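Local atomic coordinates of acarbose Kinase Mak1 (PDB entry 6WB4), a protein that probably phosphorylates the antidiabetic drug acarbose at the expense of ATP, as a carbohydrate kinase of the pfkB (ribokinase) family. Residues G30-D35 with M80-G85; V34-R39 with I56-G61; V67-H72 with S98-P103; R114-L119 with S128-R133. One frame throughout, in Å; residues are numbered along the deposited sequence.

Interaction 1: residues G30-D35 with M80-G85; sequences GGVGVD and MADVIG
Gly30 and Asp82 stand side by side, their CA atoms 4.6 Å apart, where the chain leaving strand 24-29 runs past the parallel strand 78-84 before turning off toward strand 34-39. The last sheet-like bond here joins Gly30 N to Ala81 O at 2.9 Å, the N-H arriving nearly end-on to the carbonyl. Beyond it the backbone is held by a side chain instead. With CG of Asp82 anti to its own backbone N (chi1 -157°), the carboxylate reaches across the bend, and OD2 accepts the N-H of Val32 at 2.8 Å (161° at the hydrogen). Gly31 N lies 2.9 Å from the same OD2, but at an angle too poor for a bond. The other oxygen, OD1, makes a salt bridge with Arg114, whose guanidinium also bonds Val32 O; carboxylate and guanidinium thus grip the two polar ends of Val32 together. Beside these bonds, Val32 turns CG1 to the Asp82 carboxylate on one hand and to Ile84 CG2, 3.9 Å away, on the other. Met80, a selenomethionine from the labelling, bends at chi2 and chi3 and sets SE 3.9 Å from Gly30 O, which bonds Ser158. Every touching residue is buried. The glycine-rich turn joins the central alpha/beta sheet to the lid sheet over the active site, the two-part architecture of ribokinase-like kinases.

Interaction 2: residues V34-R39 with I56-G61; sequences VDHIVR and IVTVVG
Strands 34-39 and 57-60 pair antiparallel in the four-stranded lid, 57-60 at its edge within the chain. Asp35 and Val59 form a hydrogen-bonded pair, with Val59 N 2.8 Å from Asp35 O. Ile37 N points almost straight at Val57 O (2.9 Å, 175° at the hydrogen). On one face Val34, His36 and Thr58 are neighbours. Thr58 has OG1 beside its own backbone N (chi1 -59°), which turns the hydroxyl to His36 and the methyl to Val34. The imidazole and the threonine run alongside each other, pointing the same way, and ND1 of His36 gives a weak, bent bond to Thr58 OG1 at 3.1 Å; CG2 of Thr58 packs on Val34 CG1 at 3.6 Å. In ribokinase the lids of two subunits join in a beta-clasp, and the lid here likewise meets its partner: the His36 ring meets that of His36 of the second subunit, planes at about 35°, and Ile56 packs on Arg115 of that subunit. The opposite face carries Asp35, Ile37 and Val59. There Ile37, with CG1 directed away from its carbonyl carbon, extends CD1 to within 3.7 Å of Val59 CG2. Asp35 projects from this face into the active site, its side chain about 3 Å from a bound calcium ion. Toward the end of the pair, CG2 of Val38 meets CG2 of Ile56 at 4.0 Å.

Interaction 3: residues V67-H72 with S98-P103; sequences VALGVH and SAAGIP
The His72 imidazole has the carbonyl oxygen of Ala100 over one face, 3.3 Å above the plane and offset toward the rim near CE1. Ile102 approaches obliquely, its CG1 lying 3.6 Å from CD2 of His72, and the two side chains slide past each other in opposite directions. CG of His72 stands anti to its backbone N (chi1 -171°), which carries the ring off helix 65-73 toward the end of helix 88-100. That end is closed by a Schellman motif: Gly101 takes a positive phi of 80°, and its N bonds back to Ser98 O at 3.0 Å. The chain then changes course, and Ile102 heads back toward helix 65-73. Its CD1 sits among the Ala68 carbonyl oxygen at 3.9 Å, CB of His72 at 4.0 Å and CD2 of Leu69 at 4.1 Å; the Leu69 and Ile102 side chains meet at about a right angle. Leu69 CD2 also brushes Ala100 CB. Ser78, at the start of strand 78-84, joins the contact: Ala68 O bonds its hydroxyl, and both His72 and Ile102 touch it. Helix 88-100 is the helical part of the beta-alpha-beta crossover from strand 78-84 to strand 104-108, and here its exit packs against helix 65-73, which precedes the first of these strands. The contact is mainly van der Waals, but the oxygens of Ala100 and Gly101 near the imidazole may make a positive charge on His72 somewhat easier to hold.

Interaction 4: residues R114-L119 with S128-R133; sequences RRSVNL and SLYDPR. With AC1 (4,6-dideoxy-4-{[(1S,4R,5S,6S)-4,5,6-trihydroxy-3-(hydroxymethyl)cyclohex-2-en-1-yl]amino}-alpha-D-glucopyranose), chain D.
Two guanidinium groups, those of Arg115 and Arg133, lie flat on each other, their centres 3.6 Å apart and their planes at 21°. Nearby carboxylates probably offset the like charges. Asp131 OD2 forms a salt bridge with NE of Arg133, met on its syn side, somewhat out of the carboxylate plane but near that of the guanidinium, and stands 4.5 Å from NE of Arg115, well out of the Arg115 plane. Arg115 itself bonds Thr113 O and makes a salt bridge with Asp87. In the second subunit, the backbone of Ile56 bonds both Asp131 OD2 and Arg133 NH2, and a strand there pairs in parallel with Ser128 to Tyr130, as in the beta-clasp dimers of ribokinase relatives.

Within the chain the two segments form a beta hairpin of the lid, their strands antiparallel at 173°. Arg115 with Asp131 and Val117 with Leu129 are hydrogen-bonded pairs, each bonded both ways; Val117 N lies 3.0 Å from Leu129 O. On the face of Arg115 and Asp131, Leu129 CD1 also packs on Val117 CG1. The other face looks to the sugar. Ser116 OG lies in the Tyr130 ring plane at its edge, 3.1 Å from CD1, and the extended Arg114 runs alongside with CD 3.3 Å from Tyr130 OH. Oxygen O2B of the bound acarbose unit AC1 lies 3.9 Å above one ring face, and Pro132 N is over the opposite one. Ser128 OG makes a weak bond of 3.5 Å to O3B of AC1, which Arg126, His62 and Asp183 also bind.

Overall arrangement
Interactions 1, 2 and 4 form a continuous run from the central sheet into the lid. Interactions 1 and 2 share Val34 and Asp35 on strand 34-39, and that strand also pairs with strand 115-120 of interaction 4, through bonds such as His36 N to Ser116 O. Interaction 1 is wholly buried and turns on a carboxylate holding the N-H of Val32; the lid pairs 34-39/56-61 and 114-119/128-133 are antiparallel pairings that reach calcium, sugar and the second subunit. Interaction 3 stands apart as partly buried, largely apolar helix packing, its centre about 22 Å from that of interaction 4, joined to interaction 1 by the bond of Met80 N to Pro103 O.

Interaction 1: residues G30-D35 with M80-G85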
# COMPACT_ATOMS: atom_id res chain seq x y z
N GLY B 30 0.78 -17.13 14.76
CA GLY B 30 1.54 -16.43 13.75
C GLY B 30 0.82 -16.14 12.45
O GLY B 30 -0.26 -16.68 12.18
N GLY B 31 1.43 -15.27 11.64
CA GLY B 31 0.97 -15.03 10.28
C GLY B 31 0.25 -13.73 9.99
O GLY B 31 0.03 -13.38 8.83
N VAL B 32 -0.13 -12.99 11.03
CA VAL B 32 -0.92 -11.79 10.81
C VAL B 32 -0.08 -10.67 10.21
O VAL B 32 1.11 -10.50 10.52
CB VAL B 32 -1.60 -11.31 12.12
CG1 VAL B 32 -0.61 -10.61 13.04
CG2 VAL B 32 -2.75 -10.37 11.80
N GLY B 33 -0.72 -9.93 9.32
CA GLY B 33 -0.11 -8.79 8.68
C GLY B 33 -1.19 -7.83 8.20
O GLY B 33 -2.38 -8.08 8.37
N VAL B 34 -0.76 -6.76 7.55
CA VAL B 34 -1.68 -5.73 7.09
C VAL B 34 -1.55 -5.56 5.57
O VAL B 34 -0.46 -5.37 5.03
CB VAL B 34 -1.40 -4.41 7.82
CG1 VAL B 34 -1.83 -3.24 7.00
CG2 VAL B 34 -2.07 -4.40 9.20
N ASP B 35 -2.67 -5.65 4.87
CA ASP B 35 -2.66 -5.57 3.43
C ASP B 35 -3.06 -4.18 2.94
O ASP B 35 -4.02 -3.58 3.46
CB ASP B 35 -3.58 -6.62 2.82
CG ASP B 35 -2.99 -8.02 2.88
OD1 ASP B 35 -1.76 -8.14 3.11
OD2 ASP B 35 -3.75 -8.99 2.68
N MSE B 80 -5.63 -15.76 18.77
CA MSE B 80 -4.41 -15.52 18.00
C MSE B 80 -3.23 -15.16 18.92
O MSE B 80 -3.38 -14.38 19.86
CB MSE B 80 -4.63 -14.40 16.96
CG MSE B 80 -3.35 -13.91 16.26
SE MSE B 80 -2.66 -15.13 14.87
CE MSE B 80 -4.28 -15.23 13.78
N ALA B 81 -2.08 -15.75 18.63
CA ALA B 81 -0.83 -15.36 19.28
C ALA B 81 0.16 -15.01 18.19
O ALA B 81 0.39 -15.81 17.27
CB ALA B 81 -0.28 -16.50 20.18
N ASP B 82 0.77 -13.83 18.27
CA ASP B 82 1.63 -13.39 17.19
C ASP B 82 2.52 -12.19 17.53
O ASP B 82 2.39 -11.60 18.59
CB ASP B 82 0.77 -13.08 15.97
CG ASP B 82 1.55 -13.16 14.68
OD1 ASP B 82 2.80 -13.19 14.74
OD2 ASP B 82 0.90 -13.23 13.61
N VAL B 83 3.41 -11.86 16.61
CA VAL B 83 4.30 -10.71 16.72
C VAL B 83 3.90 -9.58 15.77
O VAL B 83 3.92 -9.75 14.55
CB VAL B 83 5.75 -11.10 16.39
CG1 VAL B 83 6.67 -9.91 16.57
CG2 VAL B 83 6.18 -12.28 17.24
N ILE B 84 3.53 -8.44 16.33
CA ILE B 84 3.21 -7.27 15.52
C ILE B 84 4.20 -6.15 15.82
O ILE B 84 5.14 -6.35 16.56
CB ILE B 84 1.78 -6.77 15.78
CG1 ILE B 84 1.66 -6.25 17.21
CG2 ILE B 84 0.79 -7.87 15.50
CD1 ILE B 84 0.26 -5.86 17.60
N GLY B 85 4.00 -4.99 15.20
CA GLY B 85 4.81 -3.84 15.50
C GLY B 85 4.08 -2.86 16.39
O GLY B 85 2.85 -2.83 16.45

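Interaction 2: residues V34-R39 with I56-G61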
# COMPACT_ATOMS: atom_id res chain seq x y z
N VAL B 34 -0.76 -6.76 7.55
CA VAL B 34 -1.68 -5.73 7.09
C VAL B 34 -1.55 -5.56 5.57
O VAL B 34 -0.46 -5.37 5.03
CB VAL B 34 -1.40 -4.41 7.82
CG1 VAL B 34 -1.83 -3.24 7.00
CG2 VAL B 34 -2.07 -4.40 9.20
N ASP B 35 -2.67 -5.65 4.87
CA ASP B 35 -2.66 -5.57 3.43
C ASP B 35 -3.06 -4.18 2.94
O ASP B 35 -4.02 -3.58 3.46
CB ASP B 35 -3.58 -6.62 2.82
CG ASP B 35 -2.99 -8.02 2.88
OD1 ASP B 35 -1.76 -8.14 3.11
OD2 ASP B 35 -3.75 -8.99 2.68
N HIS B 36 -2.30 -3.66 1.98
CA HIS B 36 -2.70 -2.47 1.23
C HIS B 36 -3.14 -2.97 -0.14
O HIS B 36 -2.33 -3.49 -0.91
CB HIS B 36 -1.54 -1.46 1.11
CG HIS B 36 -1.00 -0.99 2.43
ND1 HIS B 36 -1.55 0.07 3.13
CD2 HIS B 36 0.06 -1.41 3.16
CE1 HIS B 36 -0.86 0.26 4.24
NE2 HIS B 36 0.12 -0.62 4.29
N ILE B 37 -4.43 -2.86 -0.43
CA ILE B 37 -4.97 -3.50 -1.64
C ILE B 37 -5.16 -2.49 -2.77
O ILE B 37 -5.91 -1.53 -2.64
CB ILE B 37 -6.31 -4.21 -1.34
CG1 ILE B 37 -6.14 -5.23 -0.21
CG2 ILE B 37 -6.82 -4.91 -2.60
CD1 ILE B 37 -7.44 -5.65 0.43
N VAL B 38 -4.49 -2.73 -3.89
CA VAL B 38 -4.57 -1.81 -5.01
C VAL B 38 -5.24 -2.45 -6.22
O VAL B 38 -4.77 -3.45 -6.75
CB VAL B 38 -3.17 -1.30 -5.43
CG1 VAL B 38 -3.30 -0.05 -6.27
CG2 VAL B 38 -2.33 -1.00 -4.20
N ARG B 39 -6.34 -1.85 -6.67
CA ARG B 39 -7.07 -2.34 -7.83
C ARG B 39 -6.48 -1.76 -9.12
O ARG B 39 -6.48 -0.54 -9.32
CB ARG B 39 -8.55 -1.98 -7.67
CG ARG B 39 -9.06 -2.31 -6.27
CD ARG B 39 -10.39 -1.66 -5.88
NE ARG B 39 -11.55 -2.22 -6.57
CZ ARG B 39 -12.79 -1.75 -6.42
NH1 ARG B 39 -13.02 -0.73 -5.61
NH2 ARG B 39 -13.80 -2.31 -7.08
N ILE B 56 -7.38 3.04 -2.42
CA ILE B 56 -6.57 1.97 -1.87
C ILE B 56 -6.95 1.69 -0.42
O ILE B 56 -6.71 2.51 0.47
CB ILE B 56 -5.09 2.31 -1.93
CG1 ILE B 56 -4.69 2.66 -3.37
CG2 ILE B 56 -4.27 1.16 -1.39
CD1 ILE B 56 -3.30 3.22 -3.51
N VAL B 57 -7.53 0.52 -0.18
CA VAL B 57 -7.99 0.17 1.16
C VAL B 57 -6.94 -0.62 1.95
O VAL B 57 -6.27 -1.51 1.42
CB VAL B 57 -9.32 -0.60 1.09
CG1 VAL B 57 -10.47 0.37 0.90
CG2 VAL B 57 -9.29 -1.60 -0.05
N THR B 58 -6.77 -0.24 3.21
CA THR B 58 -5.89 -0.96 4.12
C THR B 58 -6.67 -1.90 5.03
O THR B 58 -7.53 -1.47 5.78
CB THR B 58 -5.10 0.02 5.02
OG1 THR B 58 -4.33 0.90 4.20
CG2 THR B 58 -4.18 -0.75 5.94
N VAL B 59 -6.37 -3.20 4.95
CA VAL B 59 -6.99 -4.20 5.84
C VAL B 59 -5.99 -5.21 6.41
O VAL B 59 -4.84 -5.31 5.95
CB VAL B 59 -8.11 -5.00 5.12
CG1 VAL B 59 -9.11 -4.06 4.47
CG2 VAL B 59 -7.53 -5.98 4.13
N VAL B 60 -6.45 -5.98 7.39
CA VAL B 60 -5.67 -7.09 7.93
C VAL B 60 -5.65 -8.19 6.88
O VAL B 60 -6.67 -8.46 6.25
CB VAL B 60 -6.28 -7.62 9.26
CG1 VAL B 60 -5.40 -8.69 9.90
CG2 VAL B 60 -6.55 -6.49 10.22
N GLY B 61 -4.49 -8.78 6.64
CA GLY B 61 -4.40 -9.82 5.62
C GLY B 61 -5.20 -11.05 6.02
O GLY B 61 -5.97 -11.02 6.98

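Interaction 3: residues V67-H72 with S98-P103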
# COMPACT_ATOMS: atom_id res chain seq x y z
N VAL B 67 -8.17 -18.13 9.19
CA VAL B 67 -8.53 -19.31 9.97
C VAL B 67 -9.23 -18.93 11.28
O VAL B 67 -10.27 -19.51 11.61
CB VAL B 67 -7.30 -20.17 10.28
CG1 VAL B 67 -7.68 -21.30 11.21
CG2 VAL B 67 -6.71 -20.71 8.98
N ALA B 68 -8.68 -17.95 11.99
CA ALA B 68 -9.29 -17.49 13.24
C ALA B 68 -10.72 -17.00 13.03
O ALA B 68 -11.62 -17.29 13.83
CB ALA B 68 -8.45 -16.39 13.87
N LEU B 69 -10.93 -16.27 11.93
CA LEU B 69 -12.24 -15.72 11.60
C LEU B 69 -13.24 -16.82 11.23
O LEU B 69 -14.38 -16.80 11.69
CB LEU B 69 -12.11 -14.74 10.43
CG LEU B 69 -11.74 -13.28 10.68
CD1 LEU B 69 -11.44 -12.62 9.34
CD2 LEU B 69 -12.90 -12.54 11.37
N GLY B 70 -12.79 -17.77 10.41
CA GLY B 70 -13.62 -18.90 10.03
C GLY B 70 -14.12 -19.69 11.23
O GLY B 70 -15.30 -20.03 11.33
N VAL B 71 -13.21 -19.97 12.15
CA VAL B 71 -13.52 -20.69 13.37
C VAL B 71 -14.51 -19.93 14.24
O VAL B 71 -15.48 -20.49 14.77
CB VAL B 71 -12.24 -20.98 14.17
CG1 VAL B 71 -12.60 -21.48 15.56
CG2 VAL B 71 -11.37 -21.99 13.44
N HIS B 72 -14.26 -18.64 14.41
CA HIS B 72 -15.13 -17.80 15.22
C HIS B 72 -16.53 -17.72 14.60
O HIS B 72 -17.54 -17.79 15.29
CB HIS B 72 -14.53 -16.41 15.37
CG HIS B 72 -15.25 -15.55 16.36
ND1 HIS B 72 -16.38 -14.82 16.04
CD2 HIS B 72 -14.99 -15.28 17.66
CE1 HIS B 72 -16.79 -14.15 17.10
NE2 HIS B 72 -15.96 -14.41 18.10
N SER B 98 -10.42 -6.80 18.11
CA SER B 98 -11.37 -6.46 19.16
C SER B 98 -12.79 -6.38 18.59
O SER B 98 -13.71 -6.99 19.14
CB SER B 98 -10.96 -5.15 19.82
OG SER B 98 -11.89 -4.81 20.83
N ALA B 99 -12.95 -5.69 17.47
CA ALA B 99 -14.24 -5.54 16.79
C ALA B 99 -14.83 -6.88 16.33
O ALA B 99 -16.05 -7.03 16.23
CB ALA B 99 -14.11 -4.61 15.61
N ALA B 100 -13.96 -7.85 16.04
CA ALA B 100 -14.39 -9.19 15.62
C ALA B 100 -14.71 -10.13 16.79
O ALA B 100 -15.28 -11.20 16.60
CB ALA B 100 -13.32 -9.82 14.74
N GLY B 101 -14.33 -9.71 17.99
CA GLY B 101 -14.57 -10.49 19.19
C GLY B 101 -13.58 -11.62 19.40
O GLY B 101 -13.88 -12.60 20.07
N ILE B 102 -12.38 -11.48 18.83
CA ILE B 102 -11.37 -12.54 18.84
C ILE B 102 -10.15 -12.13 19.67
O ILE B 102 -9.48 -11.14 19.34
CB ILE B 102 -10.91 -12.90 17.42
CG1 ILE B 102 -12.10 -13.35 16.57
CG2 ILE B 102 -9.91 -14.05 17.46
CD1 ILE B 102 -11.74 -13.61 15.13
N PRO B 103 -9.89 -12.86 20.77
CA PRO B 103 -8.75 -12.56 21.65
C PRO B 103 -7.41 -12.71 20.93
O PRO B 103 -7.19 -13.68 20.20
CB PRO B 103 -8.87 -13.61 22.76
CG PRO B 103 -10.28 -14.06 22.70
CD PRO B 103 -10.66 -14.00 21.26

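Interaction 4: residues R114-L119 with S128-R133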
# COMPACT_ATOMS: atom_id res chain seq x y z
N ARG B 114 4.14 -6.84 10.03
CA ARG B 114 4.22 -7.38 8.68
C ARG B 114 3.21 -6.68 7.80
O ARG B 114 2.07 -6.47 8.20
CB ARG B 114 3.95 -8.89 8.65
CG ARG B 114 4.78 -9.72 9.59
CD ARG B 114 4.40 -11.19 9.45
NE ARG B 114 4.91 -12.02 10.55
CZ ARG B 114 4.25 -12.29 11.67
NH1 ARG B 114 3.03 -11.80 11.86
NH2 ARG B 114 4.80 -13.05 12.60
N ARG B 115 3.61 -6.36 6.57
CA ARG B 115 2.72 -5.64 5.67
C ARG B 115 2.91 -6.09 4.23
O ARG B 115 3.95 -6.61 3.87
CB ARG B 115 2.93 -4.14 5.79
CG ARG B 115 4.35 -3.67 5.53
CD ARG B 115 4.62 -2.36 6.26
NE ARG B 115 4.71 -2.60 7.69
CZ ARG B 115 4.79 -1.65 8.62
NH1 ARG B 115 4.78 -0.36 8.27
NH2 ARG B 115 4.87 -1.99 9.90
N SER B 116 1.87 -5.92 3.43
CA SER B 116 1.93 -6.25 2.02
C SER B 116 1.25 -5.18 1.19
O SER B 116 0.34 -4.49 1.68
CB SER B 116 1.26 -7.60 1.73
OG SER B 116 1.81 -8.64 2.50
N VAL B 117 1.71 -5.02 -0.04
CA VAL B 117 0.90 -4.37 -1.06
C VAL B 117 0.42 -5.49 -1.99
O VAL B 117 1.21 -6.31 -2.44
CB VAL B 117 1.66 -3.28 -1.84
CG1 VAL B 117 0.95 -2.95 -3.15
CG2 VAL B 117 1.85 -2.03 -0.97
N ASN B 118 -0.90 -5.56 -2.17
CA ASN B 118 -1.52 -6.57 -3.02
C ASN B 118 -2.10 -5.95 -4.27
O ASN B 118 -2.97 -5.08 -4.20
CB ASN B 118 -2.63 -7.32 -2.28
CG ASN B 118 -2.14 -8.03 -1.05
OD1 ASN B 118 -2.88 -8.20 -0.09
ND2 ASN B 118 -0.88 -8.45 -1.07
N LEU B 119 -1.62 -6.40 -5.42
CA LEU B 119 -2.17 -5.94 -6.69
C LEU B 119 -3.22 -6.93 -7.18
O LEU B 119 -2.92 -8.10 -7.42
CB LEU B 119 -1.06 -5.76 -7.71
CG LEU B 119 0.07 -4.86 -7.22
CD1 LEU B 119 1.15 -4.70 -8.29
CD2 LEU B 119 -0.49 -3.50 -6.80
N SER B 128 0.91 -10.38 -4.74
CA SER B 128 1.23 -9.89 -3.42
C SER B 128 2.71 -9.53 -3.27
O SER B 128 3.59 -10.35 -3.51
CB SER B 128 0.83 -10.92 -2.36
OG SER B 128 1.32 -10.58 -1.08
N LEU B 129 2.97 -8.28 -2.90
CA LEU B 129 4.32 -7.84 -2.59
C LEU B 129 4.47 -7.81 -1.07
O LEU B 129 4.03 -6.87 -0.42
CB LEU B 129 4.58 -6.48 -3.21
CG LEU B 129 4.20 -6.43 -4.69
CD1 LEU B 129 4.18 -5.00 -5.18
CD2 LEU B 129 5.17 -7.27 -5.51
N TYR B 130 5.10 -8.85 -0.53
CA TYR B 130 5.09 -9.11 0.90
C TYR B 130 6.33 -8.57 1.63
O TYR B 130 7.46 -8.90 1.28
CB TYR B 130 4.95 -10.63 1.11
CG TYR B 130 4.88 -11.12 2.54
CD1 TYR B 130 3.82 -10.78 3.37
CD2 TYR B 130 5.86 -11.97 3.04
CE1 TYR B 130 3.75 -11.25 4.67
CE2 TYR B 130 5.79 -12.45 4.34
CZ TYR B 130 4.74 -12.09 5.15
OH TYR B 130 4.69 -12.56 6.44
N ASP B 131 6.11 -7.76 2.67
CA ASP B 131 7.19 -7.26 3.51
C ASP B 131 7.08 -7.85 4.92
O ASP B 131 6.30 -7.36 5.73
CB ASP B 131 7.17 -5.72 3.57
CG ASP B 131 8.18 -5.14 4.56
OD1 ASP B 131 9.16 -5.82 4.93
OD2 ASP B 131 7.99 -3.98 4.97
N PRO B 132 7.84 -8.91 5.19
CA PRO B 132 7.86 -9.64 6.46
C PRO B 132 8.45 -8.84 7.64
O PRO B 132 8.14 -9.16 8.79
CB PRO B 132 8.72 -10.88 6.15
CG PRO B 132 9.52 -10.51 4.96
CD PRO B 132 8.65 -9.59 4.16
N ARG B 133 9.31 -7.86 7.35
CA ARG B 133 9.85 -6.96 8.38
C ARG B 133 10.77 -7.66 9.40
O ARG B 133 11.93 -7.29 9.54
CB ARG B 133 8.73 -6.22 9.14
CG ARG B 133 8.10 -5.04 8.40
CD ARG B 133 9.16 -4.02 8.00
NE ARG B 133 8.62 -2.88 7.26
CZ ARG B 133 8.32 -1.71 7.81
NH1 ARG B 133 8.49 -1.51 9.11
NH2 ARG B 133 7.84 -0.73 7.06
C1 AC1 D . 4.67 -19.33 2.23
O2 AC1 D . 5.08 -19.60 -0.15
C2 AC1 D . 4.07 -19.32 0.83
C4A AC1 D . -1.13 -14.62 -0.36
C3 AC1 D . 3.39 -18.00 0.51
O3 AC1 D . 2.60 -18.19 -0.67
C4 AC1 D . 2.50 -17.49 1.65
N4A AC1 D . 2.31 -16.06 1.51
C5 AC1 D . 3.05 -17.78 3.05
O5 AC1 D . 3.62 -19.08 3.16
C6 AC1 D . 1.94 -17.70 4.10
C1B AC1 D . 1.41 -15.54 0.49
C2B AC1 D . 1.00 -14.09 0.78
O2B AC1 D . 1.58 -13.64 2.01
C3B AC1 D . -0.52 -13.90 0.83
O3B AC1 D . -0.85 -12.50 0.82
O4 AC1 D . -2.51 -14.28 -0.53
C5B AC1 D . -0.97 -16.05 -0.02
C7B AC1 D . 0.24 -16.49 0.32
C6B AC1 D . -2.14 -17.01 -0.00
O6B AC1 D . -2.08 -17.78 1.21